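PDB 7K44: sgbp-b from Bacteroides uniformis, which probably binds xyloglucan at the bacterial cell surface, as part of the machinery that captures this plant polysaccharide for breakdown. Local coordinates for residues 211-225 with 257-269. Numbering follows the deposited sequence.
Sequences VLNYDNIGWFSWGGQ and WWGQLQNGAVWGI. With CA (calcium ion), chain B.
Gln262 O is gripped by two successive backbone amides, Ser221 N at 2.8 Å and Trp222 N at 3.1 Å, the mark of a classic beta bulge in edge strand 219-222. The bulge lets Trp219 and Trp222 share one face of the antiparallel sheet with Gln262. Trp222, its CG wedged between backbone N and carbonyl carbon (chi1 60°), lays its indole flat over Gln262 CG in a CH-pi contact, the carbon 3.6 Å from the centroid of the Trp222 six-membered ring, while Gln262 OE1 is held by Gln361. Gly264 suits Trp219: any CB would strike the indole that its CA supports. In this beta-sandwich domain, assigned to xyloglucan binding, such exposed tryptophans are consistent with a glycan platform. On the opposite sheet face, which carries Phe220 and Asn263, Tyr214 OH donates to Asn263 OD1 (2.7 Å) from above the carbonyl plane, and Asn263 ND2 reaches Leu358 O. In sequence Tyr214 falls between two calcium-binding residues, Asn213 (through O) and Asp215 (OD2), so this bond ties the calcium loop to the sheet. Gln260 bends at chi2 (85°) to bring OE1 2.8 Å from Gly224 N, where a CB on Gly224 would hit Trp258 O. Gln225 CG rests over the Trp258 ring; an alanine at Trp258 would probably leave that methylene without its aromatic floor and open a gap beside Met362 and Ile373.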
ATOM      1  N   VAL A 211      16.207  13.457  -2.931  1.00 18.36           N
ATOM      2  CA  VAL A 211      16.977  14.384  -3.760  1.00 17.56           C
ATOM      3  C   VAL A 211      16.304  15.742  -3.910  1.00 19.55           C
ATOM      4  O   VAL A 211      16.963  16.705  -4.348  1.00 20.23           O
ATOM      5  CB  VAL A 211      17.317  13.787  -5.142  1.00 20.67           C
ATOM      6  CG1 VAL A 211      18.055  12.469  -4.972  1.00 20.52           C
ATOM      7  CG2 VAL A 211      16.051  13.597  -5.984  1.00 21.57           C
ATOM      8  N   LEU A 212      15.024  15.853  -3.567  1.00 18.85           N
ATOM      9  CA  LEU A 212      14.305  17.123  -3.666  1.00 18.56           C
ATOM     10  C   LEU A 212      13.084  17.044  -2.772  1.00 20.34           C
ATOM     11  O   LEU A 212      12.218  16.186  -2.975  1.00 19.20           O
ATOM     12  CB  LEU A 212      13.873  17.390  -5.105  1.00 19.51           C
ATOM     13  CG  LEU A 212      12.946  18.597  -5.300  1.00 18.22           C
ATOM     14  CD1 LEU A 212      13.644  19.918  -4.925  1.00 20.56           C
ATOM     15  CD2 LEU A 212      12.444  18.689  -6.723  1.00 19.65           C
ATOM     16  N   ASN A 213      13.000  17.943  -1.790  1.00 19.40           N
ATOM     17  CA  ASN A 213      11.816  17.992  -0.941  1.00 18.79           C
ATOM     18  C   ASN A 213      11.277  19.393  -0.717  1.00 19.89           C
ATOM     19  O   ASN A 213      10.334  19.551   0.061  1.00 20.38           O
ATOM     20  CB  ASN A 213      12.020  17.260   0.404  1.00 19.84           C
ATOM     21  CG  ASN A 213      13.009  17.950   1.313  1.00 22.39           C
ATOM     22  OD1 ASN A 213      13.452  19.072   1.049  1.00 21.11           O
ATOM     23  ND2 ASN A 213      13.370  17.271   2.393  1.00 24.60           N
ATOM     24  N   TYR A 214      11.844  20.406  -1.363  1.00 19.15           N
ATOM     25  CA  TYR A 214      11.381  21.789  -1.272  1.00 19.99           C
ATOM     26  C   TYR A 214      11.532  22.380   0.116  1.00 23.80           C
ATOM     27  O   TYR A 214      11.005  23.475   0.380  1.00 23.78           O
ATOM     28  CB  TYR A 214       9.947  21.947  -1.765  1.00 20.33           C
ATOM     29  CG  TYR A 214       9.762  21.518  -3.204  1.00 20.09           C
ATOM     30  CD1 TYR A 214      10.464  22.147  -4.226  1.00 18.99           C
ATOM     31  CD2 TYR A 214       8.874  20.511  -3.534  1.00 20.06           C
ATOM     32  CE1 TYR A 214      10.294  21.774  -5.552  1.00 19.57           C
ATOM     33  CE2 TYR A 214       8.681  20.124  -4.851  1.00 18.90           C
ATOM     34  CZ  TYR A 214       9.389  20.766  -5.855  1.00 19.43           C
ATOM     35  OH  TYR A 214       9.220  20.433  -7.173  1.00 21.51           O
ATOM     36  N   ASP A 215      12.223  21.674   1.011  1.00 22.13           N
ATOM     37  CA  ASP A 215      12.464  22.148   2.359  1.00 22.13           C
ATOM     38  C   ASP A 215      13.982  22.285   2.488  1.00 23.61           C
ATOM     39  O   ASP A 215      14.547  23.280   2.013  1.00 26.93           O
ATOM     40  CB  ASP A 215      11.786  21.231   3.380  1.00 22.61           C
ATOM     41  CG  ASP A 215      10.258  21.219   3.232  1.00 23.98           C
ATOM     42  OD1 ASP A 215       9.630  22.275   3.438  1.00 26.27           O
ATOM     43  OD2 ASP A 215       9.681  20.161   2.900  1.00 22.69           O
ATOM     44  N   ASN A 216      14.665  21.298   3.051  1.00 24.34           N
ATOM     45  CA  ASN A 216      16.109  21.358   3.222  1.00 26.11           C
ATOM     46  C   ASN A 216      16.900  20.743   2.067  1.00 26.38           C
ATOM     47  O   ASN A 216      18.119  20.930   2.013  1.00 27.30           O
ATOM     48  CB  ASN A 216      16.511  20.676   4.535  1.00 29.28           C
ATOM     49  CG  ASN A 216      16.010  19.250   4.626  1.00 28.19           C
ATOM     50  OD1 ASN A 216      14.850  18.969   4.319  1.00 27.63           O
ATOM     51  ND2 ASN A 216      16.880  18.338   5.054  1.00 33.60           N
ATOM     52  N   ILE A 217      16.256  20.024   1.143  1.00 23.77           N
ATOM     53  CA  ILE A 217      16.948  19.309   0.069  1.00 23.56           C
ATOM     54  C   ILE A 217      16.454  19.831  -1.273  1.00 22.24           C
ATOM     55  O   ILE A 217      15.271  19.675  -1.611  1.00 22.51           O
ATOM     56  CB  ILE A 217      16.740  17.786   0.141  1.00 20.78           C
ATOM     57  CG1 ILE A 217      17.034  17.238   1.535  1.00 26.13           C
ATOM     58  CG2 ILE A 217      17.597  17.101  -0.939  1.00 23.27           C
ATOM     59  CD1 ILE A 217      18.448  17.392   1.962  1.00 28.30           C
ATOM     60  N   GLY A 218      17.367  20.415  -2.053  1.00 21.98           N
ATOM     61  CA  GLY A 218      17.023  20.907  -3.368  1.00 21.84           C
ATOM     62  C   GLY A 218      16.256  22.210  -3.333  1.00 21.41           C
ATOM     63  O   GLY A 218      16.015  22.819  -2.284  1.00 25.52           O
ATOM     64  N   TRP A 219      15.861  22.650  -4.521  1.00 21.72           N
ATOM     65  CA  TRP A 219      15.197  23.940  -4.637  1.00 21.89           C
ATOM     66  C   TRP A 219      14.368  24.002  -5.913  1.00 22.69           C
ATOM     67  O   TRP A 219      14.671  23.344  -6.909  1.00 22.25           O
ATOM     68  CB  TRP A 219      16.226  25.083  -4.606  1.00 23.02           C
ATOM     69  CG  TRP A 219      17.168  25.116  -5.799  1.00 21.75           C
ATOM     70  CD1 TRP A 219      16.998  25.812  -6.964  1.00 24.57           C
ATOM     71  CD2 TRP A 219      18.408  24.410  -5.937  1.00 27.38           C
ATOM     72  NE1 TRP A 219      18.060  25.589  -7.813  1.00 28.69           N
ATOM     73  CE2 TRP A 219      18.935  24.728  -7.206  1.00 25.74           C
ATOM     74  CE3 TRP A 219      19.124  23.542  -5.107  1.00 30.20           C
ATOM     75  CZ2 TRP A 219      20.140  24.201  -7.667  1.00 32.08           C
ATOM     76  CZ3 TRP A 219      20.324  23.018  -5.571  1.00 32.37           C
ATOM     77  CH2 TRP A 219      20.814  23.345  -6.837  1.00 30.62           C
ATOM     78  N   PHE A 220      13.329  24.825  -5.877  1.00 24.02           N
ATOM     79  CA  PHE A 220      12.591  25.185  -7.078  1.00 22.62           C
ATOM     80  C   PHE A 220      13.361  26.245  -7.863  1.00 23.35           C
ATOM     81  O   PHE A 220      13.906  27.199  -7.288  1.00 25.91           O
ATOM     82  CB  PHE A 220      11.207  25.714  -6.677  1.00 23.08           C
ATOM     83  CG  PHE A 220      10.327  26.081  -7.839  1.00 20.82           C
ATOM     84  CD1 PHE A 220       9.747  25.100  -8.619  1.00 19.72           C
ATOM     85  CD2 PHE A 220      10.044  27.405  -8.141  1.00 20.89           C
ATOM     86  CE1 PHE A 220       8.931  25.422  -9.690  1.00 20.39           C
ATOM     87  CE2 PHE A 220       9.221  27.717  -9.209  1.00 21.23           C
ATOM     88  CZ  PHE A 220       8.662  26.723  -9.981  1.00 23.01           C
ATOM     89  N   SER A 221      13.414  26.086  -9.184  1.00 20.62           N
ATOM     90  CA  SER A 221      14.098  27.027 -10.059  1.00 18.48           C
ATOM     91  C   SER A 221      13.125  27.905 -10.826  1.00 22.69           C
ATOM     92  O   SER A 221      13.201  29.140 -10.751  1.00 23.00           O
ATOM     93  CB  SER A 221      15.017  26.270 -11.033  1.00 20.21           C
ATOM     94  OG  SER A 221      15.813  27.190 -11.766  1.00 24.03           O
ATOM     95  N   TRP A 222      12.186  27.313 -11.547  1.00 20.09           N
ATOM     96  CA  TRP A 222      11.178  28.068 -12.275  1.00 18.79           C
ATOM     97  C   TRP A 222      10.109  27.112 -12.771  1.00 20.75           C
ATOM     98  O   TRP A 222      10.281  25.887 -12.772  1.00 18.91           O
ATOM     99  CB  TRP A 222      11.767  28.844 -13.468  1.00 20.62           C
ATOM    100  CG  TRP A 222      12.455  28.002 -14.523  1.00 18.21           C
ATOM    101  CD1 TRP A 222      13.733  27.518 -14.486  1.00 18.63           C
ATOM    102  CD2 TRP A 222      11.923  27.622 -15.795  1.00 19.60           C
ATOM    103  NE1 TRP A 222      14.019  26.841 -15.650  1.00 20.47           N
ATOM    104  CE2 TRP A 222      12.915  26.879 -16.460  1.00 21.44           C
ATOM    105  CE3 TRP A 222      10.680  27.794 -16.414  1.00 27.69           C
ATOM    106  CZ2 TRP A 222      12.708  26.315 -17.720  1.00 23.24           C
ATOM    107  CZ3 TRP A 222      10.477  27.245 -17.661  1.00 30.83           C
ATOM    108  CH2 TRP A 222      11.482  26.514 -18.303  1.00 26.88           C
ATOM    109  N   GLY A 223       9.009  27.691 -13.227  1.00 20.33           N
ATOM    110  CA  GLY A 223       7.989  26.899 -13.875  1.00 20.28           C
ATOM    111  C   GLY A 223       6.644  27.564 -14.007  1.00 17.48           C
ATOM    112  O   GLY A 223       6.167  28.234 -13.083  1.00 20.58           O
ATOM    113  N   GLY A 224       6.025  27.390 -15.169  1.00 18.51           N
ATOM    114  CA  GLY A 224       4.673  27.881 -15.357  1.00 19.71           C
ATOM    115  C   GLY A 224       3.673  27.095 -14.529  1.00 21.38           C
ATOM    116  O   GLY A 224       3.812  25.887 -14.322  1.00 20.34           O
ATOM    117  N   GLN A 225       2.652  27.801 -14.042  1.00 20.96           N
ATOM    118  CA  GLN A 225       1.544  27.222 -13.287  1.00 19.58           C
ATOM    119  C   GLN A 225       1.955  26.657 -11.927  1.00 19.93           C
ATOM    120  O   GLN A 225       1.180  25.901 -11.324  1.00 21.71           O
ATOM    121  CB  GLN A 225       0.775  26.159 -14.086  1.00 22.02           C
ATOM    122  CG  GLN A 225       0.476  26.541 -15.528  1.00 24.04           C
ATOM    123  CD  GLN A 225      -0.460  27.719 -15.633  1.00 27.30           C
ATOM    124  OE1 GLN A 225      -1.426  27.842 -14.870  1.00 32.65           O
ATOM    125  NE2 GLN A 225      -0.178  28.602 -16.573  1.00 26.75           N
ATOM    126  N   TRP A 257       2.828  23.780 -24.288  1.00 23.89           N
ATOM    127  CA  TRP A 257       3.746  24.397 -23.333  1.00 22.80           C
ATOM    128  C   TRP A 257       2.893  25.079 -22.279  1.00 26.33           C
ATOM    129  O   TRP A 257       2.270  26.108 -22.567  1.00 27.65           O
ATOM    130  CB  TRP A 257       4.662  25.407 -24.019  1.00 25.44           C
ATOM    131  CG  TRP A 257       5.609  26.051 -23.049  1.00 24.37           C
ATOM    132  CD1 TRP A 257       5.523  27.308 -22.530  1.00 29.36           C
ATOM    133  CD2 TRP A 257       6.758  25.444 -22.448  1.00 25.12           C
ATOM    134  NE1 TRP A 257       6.561  27.530 -21.658  1.00 29.60           N
ATOM    135  CE2 TRP A 257       7.332  26.401 -21.586  1.00 26.56           C
ATOM    136  CE3 TRP A 257       7.364  24.192 -22.564  1.00 25.67           C
ATOM    137  CZ2 TRP A 257       8.485  26.142 -20.841  1.00 23.98           C
ATOM    138  CZ3 TRP A 257       8.507  23.934 -21.822  1.00 27.39           C
ATOM    139  CH2 TRP A 257       9.058  24.908 -20.973  1.00 24.73           C
ATOM    140  N   TRP A 258       2.868  24.519 -21.070  1.00 22.42           N
ATOM    141  CA  TRP A 258       1.918  24.977 -20.066  1.00 20.85           C
ATOM    142  C   TRP A 258       2.511  25.017 -18.658  1.00 24.86           C
ATOM    143  O   TRP A 258       2.883  26.090 -18.165  1.00 24.22           O
ATOM    144  CB  TRP A 258       0.618  24.154 -20.120  1.00 21.96           C
ATOM    145  CG  TRP A 258      -0.446  24.679 -19.211  1.00 25.78           C
ATOM    146  CD1 TRP A 258      -1.148  25.847 -19.356  1.00 25.29           C
ATOM    147  CD2 TRP A 258      -0.916  24.081 -17.999  1.00 22.58           C
ATOM    148  NE1 TRP A 258      -2.019  26.010 -18.314  1.00 27.38           N
ATOM    149  CE2 TRP A 258      -1.909  24.934 -17.471  1.00 23.89           C
ATOM    150  CE3 TRP A 258      -0.594  22.910 -17.306  1.00 23.01           C
ATOM    151  CZ2 TRP A 258      -2.583  24.653 -16.282  1.00 27.62           C
ATOM    152  CZ3 TRP A 258      -1.278  22.630 -16.122  1.00 24.41           C
ATOM    153  CH2 TRP A 258      -2.255  23.499 -15.627  1.00 24.86           C
ATOM    154  N   GLY A 259       2.601  23.869 -17.995  1.00 21.66           N
ATOM    155  CA  GLY A 259       3.045  23.803 -16.606  1.00 21.55           C
ATOM    156  C   GLY A 259       4.404  23.135 -16.501  1.00 22.36           C
ATOM    157  O   GLY A 259       4.687  22.177 -17.225  1.00 21.30           O
ATOM    158  N   GLN A 260       5.247  23.644 -15.604  1.00 20.26           N
ATOM    159  CA  GLN A 260       6.540  23.014 -15.366  1.00 19.54           C
ATOM    160  C   GLN A 260       6.920  23.142 -13.902  1.00 19.95           C
ATOM    161  O   GLN A 260       6.607  24.141 -13.248  1.00 19.09           O
ATOM    162  CB  GLN A 260       7.679  23.654 -16.168  1.00 20.31           C
ATOM    163  CG  GLN A 260       7.464  23.731 -17.671  1.00 20.84           C
ATOM    164  CD  GLN A 260       6.679  24.966 -18.080  1.00 22.02           C
ATOM    165  OE1 GLN A 260       6.845  26.043 -17.508  1.00 22.47           O
ATOM    166  NE2 GLN A 260       5.807  24.810 -19.063  1.00 21.13           N
ATOM    167  N   LEU A 261       7.632  22.139 -13.406  1.00 18.30           N
ATOM    168  CA  LEU A 261       8.413  22.237 -12.180  1.00 17.62           C
ATOM    169  C   LEU A 261       9.850  21.981 -12.603  1.00 19.10           C
ATOM    170  O   LEU A 261      10.224  20.842 -12.913  1.00 18.64           O
ATOM    171  CB  LEU A 261       7.987  21.207 -11.141  1.00 17.53           C
ATOM    172  CG  LEU A 261       6.575  21.297 -10.593  1.00 16.90           C
ATOM    173  CD1 LEU A 261       6.352  20.176  -9.561  1.00 19.60           C
ATOM    174  CD2 LEU A 261       6.335  22.659  -9.966  1.00 20.37           C
ATOM    175  N   GLN A 262      10.658  23.038 -12.685  1.00 17.59           N
ATOM    176  CA  GLN A 262      12.067  22.915 -13.038  1.00 17.89           C
ATOM    177  C   GLN A 262      12.814  23.153 -11.740  1.00 21.64           C
ATOM    178  O   GLN A 262      12.725  24.236 -11.161  1.00 20.98           O
ATOM    179  CB  GLN A 262      12.470  23.931 -14.109  1.00 18.42           C
ATOM    180  CG  GLN A 262      11.516  23.945 -15.301  1.00 19.82           C
ATOM    181  CD  GLN A 262      11.746  22.811 -16.292  1.00 20.65           C
ATOM    182  OE1 GLN A 262      10.791  22.209 -16.759  1.00 22.33           O
ATOM    183  NE2 GLN A 262      13.001  22.521 -16.613  1.00 21.88           N
ATOM    184  N   ASN A 263      13.515  22.135 -11.264  1.00 18.67           N
ATOM    185  CA  ASN A 263      14.034  22.115  -9.909  1.00 16.93           C
ATOM    186  C   ASN A 263      15.514  21.782  -9.921  1.00 18.09           C
ATOM    187  O   ASN A 263      15.997  21.057 -10.796  1.00 20.03           O
ATOM    188  CB  ASN A 263      13.358  20.984  -9.082  1.00 17.96           C
ATOM    189  CG  ASN A 263      11.843  20.953  -9.231  1.00 18.97           C
ATOM    190  OD1 ASN A 263      11.121  21.729  -8.600  1.00 21.62           O
ATOM    191  ND2 ASN A 263      11.349  20.029 -10.062  1.00 19.22           N
ATOM    192  N   GLY A 264      16.233  22.287  -8.919  1.00 20.19           N
ATOM    193  CA  GLY A 264      17.560  21.787  -8.639  1.00 20.96           C
ATOM    194  C   GLY A 264      17.483  20.676  -7.605  1.00 20.00           C
ATOM    195  O   GLY A 264      16.931  20.858  -6.516  1.00 23.06           O
ATOM    196  N   ALA A 265      18.011  19.502  -7.934  1.00 19.91           N
ATOM    197  CA  ALA A 265      18.011  18.386  -7.003  1.00 20.95           C
ATOM    198  C   ALA A 265      19.413  18.179  -6.443  1.00 22.53           C
ATOM    199  O   ALA A 265      20.406  18.670  -6.998  1.00 21.75           O
ATOM    200  CB  ALA A 265      17.525  17.108  -7.699  1.00 18.73           C
ATOM    201  N   VAL A 266      19.488  17.474  -5.319  1.00 20.44           N
ATOM    202  CA  VAL A 266      20.749  17.163  -4.657  1.00 22.45           C
ATOM    203  C   VAL A 266      20.967  15.664  -4.804  1.00 23.86           C
ATOM    204  O   VAL A 266      20.329  14.860  -4.115  1.00 22.35           O
ATOM    205  CB  VAL A 266      20.745  17.589  -3.188  1.00 27.78           C
ATOM    206  CG1 VAL A 266      22.048  17.170  -2.518  1.00 31.20           C
ATOM    207  CG2 VAL A 266      20.535  19.077  -3.086  1.00 26.93           C
ATOM    208  N   TRP A 267      21.878  15.276  -5.686  1.00 22.65           N
ATOM    209  CA  TRP A 267      22.013  13.870  -6.044  1.00 23.45           C
ATOM    210  C   TRP A 267      23.035  13.118  -5.202  1.00 24.52           C
ATOM    211  O   TRP A 267      23.180  11.902  -5.374  1.00 25.28           O
ATOM    212  CB  TRP A 267      22.335  13.729  -7.535  1.00 24.71           C
ATOM    213  CG  TRP A 267      21.326  14.405  -8.425  1.00 20.81           C
ATOM    214  CD1 TRP A 267      21.427  15.652  -8.978  1.00 24.53           C
ATOM    215  CD2 TRP A 267      20.058  13.877  -8.842  1.00 19.99           C
ATOM    216  NE1 TRP A 267      20.300  15.932  -9.713  1.00 22.80           N
ATOM    217  CE2 TRP A 267      19.449  14.855  -9.658  1.00 21.21           C
ATOM    218  CE3 TRP A 267      19.378  12.677  -8.600  1.00 21.01           C
ATOM    219  CZ2 TRP A 267      18.203  14.668 -10.243  1.00 20.67           C
ATOM    220  CZ3 TRP A 267      18.133  12.482  -9.186  1.00 22.74           C
ATOM    221  CH2 TRP A 267      17.555  13.484  -9.997  1.00 21.44           C
ATOM    222  N   GLY A 268      23.719  13.786  -4.279  1.00 25.92           N
ATOM    223  CA  GLY A 268      24.778  13.148  -3.522  1.00 28.46           C
ATOM    224  C   GLY A 268      24.309  12.315  -2.346  1.00 26.09           C
ATOM    225  O   GLY A 268      24.647  12.609  -1.195  1.00 27.87           O
ATOM    226  N   ILE A 269      23.536  11.265  -2.621  1.00 26.06           N
ATOM    227  CA  ILE A 269      23.023  10.409  -1.559  1.00 25.58           C
ATOM    228  C   ILE A 269      24.175   9.689  -0.864  1.00 25.15           C
ATOM    229  O   ILE A 269      25.112   9.204  -1.511  1.00 27.37           O
ATOM    230  CB  ILE A 269      22.004   9.419  -2.148  1.00 23.04           C
ATOM    231  CG1 ILE A 269      20.748  10.160  -2.629  1.00 24.29           C
ATOM    232  CG2 ILE A 269      21.629   8.339  -1.127  1.00 24.68           C
ATOM    233  CD1 ILE A 269      19.868   9.340  -3.556  1.00 22.33           C
TER
HETATM  234 CA    CA B 401       8.358  18.962   1.351  1.00 20.01          CA
HETATM  235  O   HOH W   1       9.412  17.024   2.319  1.00 21.32           O